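Local coordinates for protein PA_0080 (Pseudomonas aeruginosa, PDB 3ZHN) that is the outer-membrane lipoprotein TssJ1 of the type VI secretion system and probably tethers the secretion machinery's membrane complex to the outer membrane, at residues L56-L61 with R101-T106; V33-H38 with R112-V117; Q130-P135 with S140-T145; D64-R69 with S81-D86; A118-R121 with R125-W128. One frame throughout, in Å; residues are numbered along the deposited sequence.

Contact 1: L56-L61 with R101-T106; sequences LRLYEL and RRIERT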
# COMPACT_ATOMS: atom_id res chain seq x y z
N LEU A 56 -1.21 -7.14 2.58
CA LEU A 56 -1.10 -5.74 2.19
C LEU A 56 -2.49 -5.21 1.92
O LEU A 56 -3.29 -5.86 1.23
CB LEU A 56 -0.23 -5.60 0.93
CG LEU A 56 0.08 -4.20 0.43
CD1 LEU A 56 0.91 -3.35 1.39
CD2 LEU A 56 0.70 -4.27 -0.94
N ARG A 57 -2.72 -4.00 2.39
CA ARG A 57 -3.95 -3.26 2.14
C ARG A 57 -3.58 -1.94 1.43
O ARG A 57 -2.68 -1.24 1.84
CB ARG A 57 -4.65 -3.00 3.48
N LEU A 58 -4.30 -1.68 0.34
CA LEU A 58 -4.26 -0.47 -0.41
C LEU A 58 -5.49 0.34 -0.14
O LEU A 58 -6.61 -0.20 -0.13
CB LEU A 58 -4.17 -0.80 -1.89
CG LEU A 58 -4.23 0.28 -2.95
CD1 LEU A 58 -3.76 -0.29 -4.24
CD2 LEU A 58 -5.54 0.91 -3.21
N TYR A 59 -5.33 1.64 0.11
CA TYR A 59 -6.43 2.56 0.42
C TYR A 59 -6.46 3.72 -0.60
O TYR A 59 -5.41 4.37 -0.87
CB TYR A 59 -6.23 3.16 1.82
CG TYR A 59 -6.10 2.19 2.93
CD1 TYR A 59 -4.93 1.43 3.13
CD2 TYR A 59 -7.12 2.01 3.82
CE1 TYR A 59 -4.83 0.59 4.20
CE2 TYR A 59 -7.01 1.16 4.90
CZ TYR A 59 -5.88 0.40 5.08
OH TYR A 59 -5.74 -0.50 6.16
N GLU A 60 -7.62 3.92 -1.22
CA GLU A 60 -7.84 5.12 -2.00
C GLU A 60 -8.43 6.15 -1.05
O GLU A 60 -9.44 5.90 -0.37
CB GLU A 60 -8.77 4.83 -3.17
CG GLU A 60 -8.22 3.94 -4.21
CD GLU A 60 -9.05 3.99 -5.52
OE1 GLU A 60 -9.82 4.98 -5.76
OE2 GLU A 60 -8.91 3.05 -6.29
N LEU A 61 -7.79 7.32 -1.01
CA LEU A 61 -8.04 8.40 -0.04
C LEU A 61 -8.34 9.75 -0.70
O LEU A 61 -7.65 10.11 -1.64
CB LEU A 61 -6.87 8.51 0.91
CG LEU A 61 -6.50 7.25 1.75
CD1 LEU A 61 -5.12 7.43 2.35
CD2 LEU A 61 -7.50 6.99 2.86
N ARG A 101 3.16 -9.15 -8.89
CA ARG A 101 1.89 -8.81 -9.44
C ARG A 101 1.93 -7.47 -10.07
O ARG A 101 2.70 -6.57 -9.71
CB ARG A 101 0.74 -8.75 -8.40
CG ARG A 101 0.65 -9.89 -7.51
CD ARG A 101 -0.71 -9.86 -6.88
NE ARG A 101 -0.80 -10.97 -5.96
CZ ARG A 101 -1.86 -11.29 -5.30
NH1 ARG A 101 -2.98 -10.58 -5.44
NH2 ARG A 101 -1.77 -12.29 -4.41
N ARG A 102 1.00 -7.33 -11.01
CA ARG A 102 0.71 -6.06 -11.66
C ARG A 102 -0.76 -5.76 -11.41
O ARG A 102 -1.67 -6.54 -11.71
CB ARG A 102 0.97 -6.20 -13.16
CG ARG A 102 1.01 -4.89 -13.93
CD ARG A 102 0.91 -5.20 -15.41
NE ARG A 102 0.84 -4.01 -16.27
CZ ARG A 102 -0.27 -3.33 -16.56
NH1 ARG A 102 -1.47 -3.69 -16.07
NH2 ARG A 102 -0.18 -2.26 -17.36
N ILE A 103 -1.01 -4.56 -10.95
CA ILE A 103 -2.37 -4.09 -10.78
C ILE A 103 -2.55 -2.77 -11.46
O ILE A 103 -1.65 -1.95 -11.49
CB ILE A 103 -2.82 -4.05 -9.30
CG1 ILE A 103 -2.06 -3.06 -8.51
CG2 ILE A 103 -2.68 -5.42 -8.64
CD1 ILE A 103 -2.72 -2.76 -7.17
N GLU A 104 -3.74 -2.53 -12.00
CA GLU A 104 -3.97 -1.26 -12.70
C GLU A 104 -5.34 -0.80 -12.24
O GLU A 104 -6.24 -1.63 -12.08
CB GLU A 104 -3.96 -1.51 -14.21
CG GLU A 104 -4.25 -0.25 -15.04
CD GLU A 104 -3.94 -0.39 -16.54
OE1 GLU A 104 -3.31 -1.44 -16.93
OE2 GLU A 104 -4.23 0.64 -17.34
N ARG A 105 -5.45 0.49 -11.94
CA ARG A 105 -6.65 1.10 -11.42
C ARG A 105 -6.75 2.46 -12.13
O ARG A 105 -5.74 3.05 -12.46
CB ARG A 105 -6.53 1.43 -9.91
CG ARG A 105 -6.10 0.36 -8.92
CD ARG A 105 -7.35 -0.12 -8.25
NE ARG A 105 -7.16 -1.25 -7.35
CZ ARG A 105 -6.92 -2.51 -7.75
NH1 ARG A 105 -6.79 -2.88 -9.03
NH2 ARG A 105 -6.79 -3.42 -6.85
N THR A 106 -7.96 2.92 -12.29
CA THR A 106 -8.24 4.33 -12.40
C THR A 106 -8.74 4.79 -11.07
O THR A 106 -9.62 4.18 -10.42
CB THR A 106 -9.25 4.66 -13.47
OG1 THR A 106 -10.49 4.01 -13.14
CG2 THR A 106 -8.65 4.18 -14.81

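Contact 2: V33-H38 with R112-V117; sequences VVIWLH and RQLGFV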
# COMPACT_ATOMS: atom_id res chain seq x y z
N VAL A 33 -3.33 4.50 -12.63
CA VAL A 33 -2.20 4.03 -11.85
C VAL A 33 -1.94 2.56 -12.26
O VAL A 33 -2.89 1.76 -12.32
CB VAL A 33 -2.48 4.12 -10.33
CG1 VAL A 33 -1.32 3.54 -9.52
CG2 VAL A 33 -2.86 5.54 -9.98
N VAL A 34 -0.68 2.26 -12.54
CA VAL A 34 -0.20 0.93 -12.66
C VAL A 34 0.83 0.69 -11.57
O VAL A 34 1.77 1.49 -11.44
CB VAL A 34 0.40 0.58 -14.04
CG1 VAL A 34 0.66 -0.92 -14.12
CG2 VAL A 34 -0.58 0.96 -15.17
N ILE A 35 0.63 -0.39 -10.80
CA ILE A 35 1.54 -0.76 -9.76
C ILE A 35 2.04 -2.16 -10.02
O ILE A 35 1.23 -3.12 -10.16
CB ILE A 35 0.86 -0.76 -8.38
CG1 ILE A 35 0.47 0.69 -7.98
CG2 ILE A 35 1.77 -1.39 -7.29
CD1 ILE A 35 -0.48 0.73 -6.80
N TRP A 36 3.37 -2.25 -10.03
CA TRP A 36 4.04 -3.53 -10.00
C TRP A 36 4.47 -3.80 -8.58
O TRP A 36 5.32 -3.05 -8.01
CB TRP A 36 5.24 -3.58 -10.92
CG TRP A 36 4.89 -3.63 -12.35
CD1 TRP A 36 4.78 -4.77 -13.17
CD2 TRP A 36 4.64 -2.51 -13.20
NE1 TRP A 36 4.50 -4.40 -14.45
CE2 TRP A 36 4.36 -3.03 -14.48
CE3 TRP A 36 4.59 -1.12 -12.99
CZ2 TRP A 36 4.08 -2.22 -15.56
CZ3 TRP A 36 4.32 -0.32 -14.10
CH2 TRP A 36 4.07 -0.87 -15.36
N LEU A 37 3.94 -4.88 -8.01
CA LEU A 37 4.23 -5.27 -6.61
C LEU A 37 5.28 -6.36 -6.64
O LEU A 37 5.09 -7.37 -7.31
CB LEU A 37 2.96 -5.84 -5.93
CG LEU A 37 1.69 -4.99 -5.71
CD1 LEU A 37 0.58 -5.88 -5.18
CD2 LEU A 37 2.02 -3.91 -4.71
N HIS A 38 6.38 -6.18 -5.89
CA HIS A 38 7.46 -7.10 -5.86
C HIS A 38 7.65 -7.53 -4.43
O HIS A 38 8.09 -6.74 -3.59
CB HIS A 38 8.77 -6.42 -6.34
CG HIS A 38 8.64 -5.68 -7.60
ND1 HIS A 38 8.49 -6.27 -8.84
CD2 HIS A 38 8.65 -4.35 -7.81
CE1 HIS A 38 8.39 -5.33 -9.76
NE2 HIS A 38 8.45 -4.16 -9.17
N ARG A 112 -7.19 11.48 -4.13
CA ARG A 112 -5.98 12.23 -4.27
C ARG A 112 -4.76 11.47 -3.82
O ARG A 112 -3.70 11.83 -4.21
CB ARG A 112 -6.13 13.55 -3.52
CG ARG A 112 -7.19 14.45 -4.12
CD ARG A 112 -6.75 15.03 -5.47
N GLN A 113 -4.90 10.49 -2.92
CA GLN A 113 -3.76 9.75 -2.41
C GLN A 113 -4.03 8.26 -2.44
O GLN A 113 -5.18 7.80 -2.29
CB GLN A 113 -3.38 10.10 -0.92
CG GLN A 113 -3.17 11.59 -0.66
CD GLN A 113 -4.43 12.30 -0.22
OE1 GLN A 113 -5.32 11.71 0.41
NE2 GLN A 113 -4.53 13.60 -0.55
N LEU A 114 -2.95 7.51 -2.48
CA LEU A 114 -2.95 6.09 -2.20
C LEU A 114 -2.25 5.88 -0.84
O LEU A 114 -1.14 6.39 -0.64
CB LEU A 114 -2.24 5.27 -3.28
CG LEU A 114 -2.97 5.26 -4.61
CD1 LEU A 114 -2.16 4.53 -5.67
CD2 LEU A 114 -4.30 4.57 -4.44
N GLY A 115 -2.87 5.07 0.02
CA GLY A 115 -2.24 4.60 1.25
C GLY A 115 -1.97 3.11 1.22
O GLY A 115 -2.69 2.38 0.50
N PHE A 116 -0.97 2.70 2.00
CA PHE A 116 -0.53 1.32 2.07
C PHE A 116 -0.29 0.96 3.52
O PHE A 116 0.42 1.70 4.21
CB PHE A 116 0.71 1.04 1.26
CG PHE A 116 0.58 1.43 -0.19
CD1 PHE A 116 0.82 2.73 -0.59
CD2 PHE A 116 0.19 0.49 -1.15
CE1 PHE A 116 0.64 3.09 -1.92
CE2 PHE A 116 -0.02 0.83 -2.46
CZ PHE A 116 0.22 2.12 -2.83
N VAL A 117 -0.82 -0.21 3.97
CA VAL A 117 -0.57 -0.79 5.27
C VAL A 117 -0.19 -2.27 5.05
O VAL A 117 -0.93 -3.02 4.40
CB VAL A 117 -1.78 -0.73 6.19
CG1 VAL A 117 -1.58 -1.49 7.49
CG2 VAL A 117 -2.13 0.70 6.52

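Contact 3: Q130-P135 with S140-T145; sequences QVLDVP and SHLDIT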
# COMPACT_ATOMS: atom_id res chain seq x y z
N GLN A 130 2.78 3.63 4.16
CA GLN A 130 3.20 4.62 3.21
C GLN A 130 1.99 5.36 2.67
O GLN A 130 0.91 4.79 2.62
CB GLN A 130 3.95 4.01 2.03
CG GLN A 130 5.28 3.33 2.31
CD GLN A 130 6.39 4.26 2.61
OE1 GLN A 130 6.21 5.42 2.77
NE2 GLN A 130 7.57 3.74 2.67
N VAL A 131 2.18 6.65 2.33
CA VAL A 131 1.16 7.39 1.61
C VAL A 131 1.78 8.05 0.42
O VAL A 131 2.98 8.36 0.45
CB VAL A 131 0.55 8.57 2.46
CG1 VAL A 131 -0.19 8.07 3.64
CG2 VAL A 131 1.62 9.64 2.88
N LEU A 132 1.00 8.26 -0.64
CA LEU A 132 1.51 8.84 -1.87
C LEU A 132 0.46 9.76 -2.47
O LEU A 132 -0.65 9.25 -2.77
CB LEU A 132 1.91 7.74 -2.86
CG LEU A 132 2.57 8.25 -4.08
CD1 LEU A 132 3.96 8.80 -3.81
CD2 LEU A 132 2.67 7.19 -5.17
N ASP A 133 0.73 11.07 -2.63
CA ASP A 133 -0.17 11.93 -3.40
C ASP A 133 0.04 11.58 -4.87
O ASP A 133 1.16 11.53 -5.38
CB ASP A 133 0.17 13.38 -3.17
CG ASP A 133 -0.01 13.78 -1.73
OD1 ASP A 133 -1.14 14.10 -1.33
OD2 ASP A 133 1.00 13.75 -0.97
N VAL A 134 -1.05 11.40 -5.57
CA VAL A 134 -1.08 10.96 -6.99
C VAL A 134 -1.71 12.11 -7.81
O VAL A 134 -2.82 12.52 -7.51
CB VAL A 134 -1.88 9.67 -7.20
CG1 VAL A 134 -1.97 9.33 -8.68
CG2 VAL A 134 -1.21 8.53 -6.45
N PRO A 135 -0.95 12.71 -8.75
CA PRO A 135 -1.56 13.78 -9.56
C PRO A 135 -2.78 13.33 -10.36
O PRO A 135 -2.77 12.28 -11.01
CB PRO A 135 -0.48 14.23 -10.50
CG PRO A 135 0.70 13.50 -10.15
CD PRO A 135 0.42 12.42 -9.18
N SER A 140 0.26 7.48 -13.58
CA SER A 140 1.35 7.17 -12.67
C SER A 140 1.66 5.70 -12.69
O SER A 140 0.76 4.89 -12.50
CB SER A 140 1.01 7.62 -11.22
OG SER A 140 0.84 9.00 -11.08
N HIS A 141 2.92 5.35 -12.84
CA HIS A 141 3.42 3.99 -12.79
C HIS A 141 4.36 3.86 -11.59
O HIS A 141 5.21 4.74 -11.41
CB HIS A 141 4.09 3.56 -14.11
CG HIS A 141 3.14 3.37 -15.25
ND1 HIS A 141 3.53 2.80 -16.45
CD2 HIS A 141 1.80 3.57 -15.35
CE1 HIS A 141 2.49 2.74 -17.26
NE2 HIS A 141 1.43 3.22 -16.63
N LEU A 142 4.20 2.80 -10.84
CA LEU A 142 4.91 2.62 -9.56
C LEU A 142 5.42 1.20 -9.49
O LEU A 142 4.73 0.25 -9.78
CB LEU A 142 4.00 2.92 -8.41
CG LEU A 142 3.34 4.27 -8.35
CD1 LEU A 142 2.28 4.27 -7.31
CD2 LEU A 142 4.34 5.34 -7.98
N ASP A 143 6.62 1.08 -8.94
CA ASP A 143 7.19 -0.20 -8.51
C ASP A 143 7.18 -0.15 -7.00
O ASP A 143 7.88 0.72 -6.37
CB ASP A 143 8.61 -0.37 -9.00
CG ASP A 143 8.63 -0.86 -10.47
OD1 ASP A 143 8.17 -2.00 -10.73
OD2 ASP A 143 9.07 -0.10 -11.34
N ILE A 144 6.42 -1.10 -6.40
CA ILE A 144 6.29 -1.14 -4.95
C ILE A 144 6.92 -2.46 -4.48
O ILE A 144 6.44 -3.54 -4.85
CB ILE A 144 4.86 -0.96 -4.49
CG1 ILE A 144 4.37 0.43 -4.94
CG2 ILE A 144 4.76 -1.08 -2.98
CD1 ILE A 144 3.01 0.85 -4.55
N THR A 145 7.98 -2.38 -3.66
CA THR A 145 8.67 -3.53 -3.12
C THR A 145 8.20 -3.74 -1.70
O THR A 145 8.23 -2.80 -0.89
CB THR A 145 10.22 -3.39 -3.28
OG1 THR A 145 10.47 -3.22 -4.67
CG2 THR A 145 10.93 -4.67 -2.77
O HOH W 1 -1.41 10.02 -11.73

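Contact 4: D64-R69 with S81-D86; sequences DTAFGR and STLGGD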
# COMPACT_ATOMS: atom_id res chain seq x y z
N ASP A 64 -5.29 12.45 3.55
CA ASP A 64 -4.44 11.41 4.15
C ASP A 64 -3.88 11.73 5.54
O ASP A 64 -3.00 11.02 6.04
CB ASP A 64 -3.34 10.89 3.25
CG ASP A 64 -2.25 11.90 2.93
OD1 ASP A 64 -2.28 13.07 3.47
OD2 ASP A 64 -1.31 11.52 2.14
N THR A 65 -4.31 12.88 6.09
CA THR A 65 -3.81 13.28 7.41
C THR A 65 -4.23 12.31 8.49
O THR A 65 -3.40 11.82 9.28
CB THR A 65 -4.24 14.76 7.70
OG1 THR A 65 -3.82 15.61 6.63
CG2 THR A 65 -3.72 15.19 9.05
N ALA A 66 -5.52 12.01 8.57
CA ALA A 66 -5.95 11.03 9.56
C ALA A 66 -5.32 9.68 9.33
O ALA A 66 -4.90 9.02 10.28
CB ALA A 66 -7.49 10.90 9.55
N PHE A 67 -5.28 9.23 8.06
CA PHE A 67 -4.66 8.01 7.71
C PHE A 67 -3.26 7.85 8.34
O PHE A 67 -2.92 6.83 8.91
CB PHE A 67 -4.60 7.86 6.18
CG PHE A 67 -4.00 6.55 5.74
CD1 PHE A 67 -4.72 5.38 5.73
CD2 PHE A 67 -2.68 6.51 5.36
CE1 PHE A 67 -4.13 4.22 5.33
CE2 PHE A 67 -2.08 5.32 4.96
CZ PHE A 67 -2.79 4.20 4.96
N GLY A 68 -2.43 8.87 8.14
CA GLY A 68 -1.04 8.90 8.65
C GLY A 68 -0.89 8.99 10.16
O GLY A 68 0.22 8.74 10.64
N ARG A 69 -1.98 9.39 10.87
CA ARG A 69 -2.00 9.51 12.32
C ARG A 69 -2.62 8.36 13.05
O ARG A 69 -2.60 8.32 14.28
CB ARG A 69 -2.81 10.77 12.73
CG ARG A 69 -2.07 12.04 12.40
CD ARG A 69 -3.02 13.21 12.60
NE ARG A 69 -2.37 14.51 12.40
CZ ARG A 69 -2.96 15.70 12.41
NH1 ARG A 69 -4.27 15.80 12.53
NH2 ARG A 69 -2.22 16.82 12.31
N SER A 81 -14.83 3.60 10.11
CA SER A 81 -15.11 4.40 11.28
C SER A 81 -13.98 5.41 11.52
O SER A 81 -14.21 6.55 11.89
CB SER A 81 -15.29 3.52 12.52
OG SER A 81 -15.37 4.35 13.65
N THR A 82 -12.75 4.98 11.29
CA THR A 82 -11.56 5.76 11.61
C THR A 82 -11.37 6.92 10.58
O THR A 82 -11.06 8.04 10.97
CB THR A 82 -10.33 4.84 11.58
OG1 THR A 82 -10.48 3.87 12.62
CG2 THR A 82 -9.06 5.65 11.77
N LEU A 83 -11.65 6.64 9.31
CA LEU A 83 -11.35 7.58 8.23
C LEU A 83 -12.56 8.32 7.66
O LEU A 83 -12.41 9.39 7.06
CB LEU A 83 -10.60 6.84 7.13
CG LEU A 83 -9.28 6.22 7.60
CD1 LEU A 83 -8.80 5.35 6.42
CD2 LEU A 83 -8.27 7.27 8.16
N GLY A 84 -13.75 7.76 7.89
CA GLY A 84 -15.02 8.36 7.42
C GLY A 84 -14.95 8.65 5.96
O GLY A 84 -14.56 7.81 5.14
N GLY A 85 -15.29 9.88 5.65
CA GLY A 85 -15.37 10.37 4.27
C GLY A 85 -14.09 10.38 3.49
O GLY A 85 -14.11 10.45 2.27
N ASP A 86 -12.97 10.37 4.21
CA ASP A 86 -11.63 10.36 3.58
C ASP A 86 -11.47 9.04 2.77
O ASP A 86 -10.67 8.99 1.88
CB ASP A 86 -10.49 10.36 4.63
CG ASP A 86 -10.31 11.71 5.40
OD1 ASP A 86 -10.98 12.74 5.05
OD2 ASP A 86 -9.48 11.68 6.39
O HOH W 2 -7.45 13.49 6.92
O HOH W 3 -7.18 10.12 6.01

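Contact 5: A118-R121 with R125-W128; sequences AAYR and RATW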
# COMPACT_ATOMS: atom_id res chain seq x y z
N ALA A 118 1.00 -2.64 5.54
CA ALA A 118 1.49 -4.02 5.45
C ALA A 118 1.55 -4.59 6.87
O ALA A 118 2.11 -3.98 7.78
CB ALA A 118 2.86 -3.99 4.88
N ALA A 119 1.03 -5.80 7.01
CA ALA A 119 0.95 -6.47 8.28
C ALA A 119 2.24 -7.19 8.61
O ALA A 119 2.29 -8.43 8.74
CB ALA A 119 -0.20 -7.44 8.26
N TYR A 120 3.30 -6.40 8.74
CA TYR A 120 4.60 -6.94 9.17
C TYR A 120 4.50 -7.53 10.61
O TYR A 120 3.80 -6.98 11.46
CB TYR A 120 5.74 -5.89 9.07
CG TYR A 120 6.24 -5.70 7.68
CD1 TYR A 120 6.95 -6.69 7.07
CD2 TYR A 120 5.89 -4.60 6.92
CE1 TYR A 120 7.42 -6.57 5.78
CE2 TYR A 120 6.36 -4.48 5.61
CZ TYR A 120 7.15 -5.46 5.05
OH TYR A 120 7.59 -5.34 3.74
N ARG A 121 5.24 -8.62 10.81
CA ARG A 121 5.24 -9.34 12.11
C ARG A 121 5.64 -8.48 13.31
O ARG A 121 5.03 -8.58 14.37
CB ARG A 121 6.10 -10.57 12.01
CG ARG A 121 6.09 -11.46 13.23
CD ARG A 121 6.97 -12.70 13.11
NE ARG A 121 8.33 -12.36 12.74
CZ ARG A 121 9.26 -11.97 13.62
NH1 ARG A 121 9.00 -11.88 14.90
NH2 ARG A 121 10.49 -11.65 13.19
N ARG A 125 9.91 -2.40 14.13
CA ARG A 125 11.06 -2.26 13.25
C ARG A 125 10.68 -1.95 11.81
O ARG A 125 11.59 -1.65 11.00
CB ARG A 125 11.86 -3.60 13.26
CG ARG A 125 11.26 -4.65 12.29
CD ARG A 125 11.94 -5.99 12.19
NE ARG A 125 11.85 -6.69 13.48
CZ ARG A 125 12.37 -7.92 13.69
NH1 ARG A 125 13.03 -8.57 12.76
NH2 ARG A 125 12.23 -8.51 14.83
N ALA A 126 9.38 -1.96 11.49
CA ALA A 126 8.99 -1.96 10.11
C ALA A 126 8.55 -0.59 9.61
O ALA A 126 7.93 0.18 10.35
CB ALA A 126 7.85 -2.98 9.88
N THR A 127 8.78 -0.33 8.32
CA THR A 127 8.06 0.75 7.61
C THR A 127 6.83 0.10 7.00
O THR A 127 6.75 -0.35 5.86
CB THR A 127 8.96 1.38 6.58
OG1 THR A 127 10.16 1.81 7.23
CG2 THR A 127 8.35 2.59 5.93
N TRP A 128 5.80 0.08 7.83
CA TRP A 128 4.57 -0.62 7.53
C TRP A 128 3.45 0.22 6.93
O TRP A 128 2.44 -0.34 6.50
CB TRP A 128 4.01 -1.36 8.75
CG TRP A 128 3.74 -0.44 9.91
CD1 TRP A 128 4.58 -0.23 10.99
CD2 TRP A 128 2.52 0.23 10.24
NE1 TRP A 128 3.95 0.58 11.92
CE2 TRP A 128 2.70 0.88 11.48
CE3 TRP A 128 1.29 0.39 9.55
CZ2 TRP A 128 1.69 1.67 12.07
CZ3 TRP A 128 0.30 1.15 10.13
CH2 TRP A 128 0.50 1.79 11.38

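Contact 1: L56-L61 with R101-T106
Leu58 and Ile103 meet across the interior of a beta sandwich, where a strand of the four-stranded antiparallel sheet faces the edge strand of the mixed sheet. The strand axes of 56-61 and 101-106 run nearly the same way, 16° apart and 11.2 Å from each other. That is too far for backbone pairing, so side chains alone bridge the space. The leucine and isoleucine reach toward each other tip to tip, CD1 of Leu58 lying 4.0 Å from CD1 of Ile103. Branched aliphatic residues suit this place, since a methyl from each side meets in the space between the sheets. In Leu58 CG stands opposite the backbone N (chi1 175°), which carries its methyls across the gap.

Toward the end of the strands the interior gives way to polar groups. Arg105 bends at chi2 (-101°), and its guanidinium lies with one face against CD1 of Ile103, 4.1 Å above the plane and near the rim. The charge itself is met by Asp91 in a salt bridge through NE. Glu60, whose OE1 bonds to Thr111, meets the aliphatic part of Arg105: OE2 of Glu60 is 4.0 Å from CD of Arg105.

Contact 2: V33-H38 with R112-V117
The hydrophobic core of the beta sandwich is filled here by Val33 and Ile35 from strand 31-39, which belongs to the mixed sheet, and by Leu114 and Phe116 from strand 113-118 of the antiparallel sheet. The two short strand segments lie 11.5 Å apart with their directions 23° from parallel, as expected for sheets packed face to face. Residues two apart on each strand point the same way, so each strand sends one alternating pair inward.

Val33 and Leu114 approach tip to tip, CG1 of Val33 being 4.1 Å from CD1 of Leu114. The same leucine methyl also receives CD1 of Ile35 at 4.3 Å, which makes CD1 of Leu114 the meeting point of two side chains from the opposing strand. Ile35 has its chain extended beyond CG1 (chi2 166°), and this stretches CD1 far enough to reach Phe116 as well. There it lies at the edge of the ring, close to the ring plane, with CD1 of Ile35 4.3 Å from CZ of Phe116. Ile144 touches both Ile35 and Phe116, and Val134 touches both Val33 and Leu114, so the neighbouring strand and loop continue the same apolar layer.

On the outer side of the sheet Phe67 packs against the bare backbone of Gly115. At the start of this strand Arg112 and Gln113 together face Leu61 in a classic beta bulge.

No hydrogen bond crosses between these two segments; the four buried side chains offer only carbon, so their contact rests on dispersion and the exclusion of water.

Contact 3: Q130-P135 with S140-T145
Leu132 and Leu142 form the tight part of this contact, which joins the edge strand 129-133 of the antiparallel sheet to strand 139-146, an inner strand of the mixed sheet, across the beta sandwich. The two side chains reach for each other tip to tip, and CD2 of Leu132 enters the fork of its partner, 3.6 Å from CD1 and 3.8 Å from CD2 of Leu142. A chi1 of -174° swings CG of Leu132 to the far side from N and directs the branched end across the gap. Leucine suits both positions, since its forked end fills space some distance from its backbone.

The other end is looser and wetter. Here the chain leaves strand 129-133, and OG of Ser140 has mainly carbon beside it: CG1 of Val134 at 3.7 Å and CD of Pro135 at 3.9 Å. A water supplies the polar link, bonded to OG of Ser140 at 2.6 Å and donating to O of Pro135 at 2.7 Å. The small serine leaves room for this bridge, while exposed Pro135 flanks it.

Around the leucines the sandwich carries on: Leu132 pairs by backbone with Leu114 in the antiparallel sheet, Leu142 packs on Ile153 of the edge strand 151-155, and Ser140 pairs with Arg32 and Val34 of strand 31-39.

Contact 4: D64-R69 with S81-D86
Ala66 and Phe67 pack against Leu83 where the short, weakly bonded helix 65-69 meets the end of helix 79-83, in the helical segment that follows strand 54-61 and lies against the outer side of the antiparallel sheet of the beta sandwich.

The apolar contacts centre on Leu83. Its two methyls divide the work: CD2 lies 4.0 Å from CB of Ala66 and comes to within 3.6 Å of N of Phe67, while CD1 is 4.1 Å from CD1 of Phe67, at the edge of the ring and near its plane. The alanine's small side chain lets leucine come close to the helix backbone. With chi1 at -178° the ring of Phe67 leaves its backbone on the carbonyl side and extends toward Tyr59, Leu61 and Val131 of the sheet beneath.

Backbone bonds shape the second segment. Gly84 leaves the helix with positive phi, a conformation that glycine adopts readily, and N of Asp86 bonds to O of Leu83 as the chain turns into a 3-10 segment.

The polar contacts pass through water. Two amides in the first turn of helix 65-69, N of Ala66 and N of Phe67, each donate to a water at 2.9 Å. An aspartate is well suited to receive the protons these waters donate in turn: OD2 of Asp86, which also stands 3.8 Å from CB of Ala66, accepts from both. Each of the two waters lies 2.8 Å from OD2 of Asp86.

Contact 5: A118-R121 with R125-W128
Tyr120 packs against Ala126 and beside Trp128 at the loop end of the beta hairpin formed by strands 113-118 and 129-133, antiparallel neighbours at one side of the sandwich's second sheet. The two arms run in roughly opposed directions, 150° apart.

From the backbone outward, CB of Tyr120 first meets CB of Ala126 at 3.7 Å, and the same methyl remains 3.9 Å from both CG and CD2 of the ring. Alanine suits this place because its single methyl can lie close to both CB and the ring of Tyr120. Farther along, CD2 of Tyr120 has CB of Trp128 4.2 Å away, at the ring edge and near its plane, and CE2 passes the carbonyl oxygen of Thr127. The hydroxyl finally leaves the contact, bonding to O of Gly147; tyrosine thus combines an apolar flank with a polar tip.

Trp128 has CG between the backbone N and carbonyl carbon, and its indole turns away from the tyrosine to meet Tyr72 edge-to-face. On the exposed side the guanidinium planes of Arg121 and Arg125 stand 84° apart with like charges near each other; Arg125 has a salt bridge to Asp122, and Arg121 bonds to O of Pro45.

Ala119 centres an inverse gamma turn as the strand ends. Just before it, extending the hairpin's antiparallel pairing, N of Ala118 donates to O of Trp128 at 2.9 Å, nearly straight at 165° and in the carbonyl plane.

How the contacts relate
Contacts 1, 2 and 3 each join the two sheets of the sandwich and line up across its interior, contact 2 lying about 5 Å, centre to centre, from both of the others. Backbone bonds knit them within each sheet: N of Tyr59 lies 2.8 Å from O of Gly115, and O of Trp36 lies 2.8 Å from N of Ile144. Contact 4, about 17 Å from contacts 1 and 2 between centres, covers the outer side of the antiparallel sheet, Phe67 touching residues of contacts 1, 2 and 3. Contact 5 lies about 16 Å from contact 2 by centres, in the loop where strand 113-118 turns back toward strand 129-133.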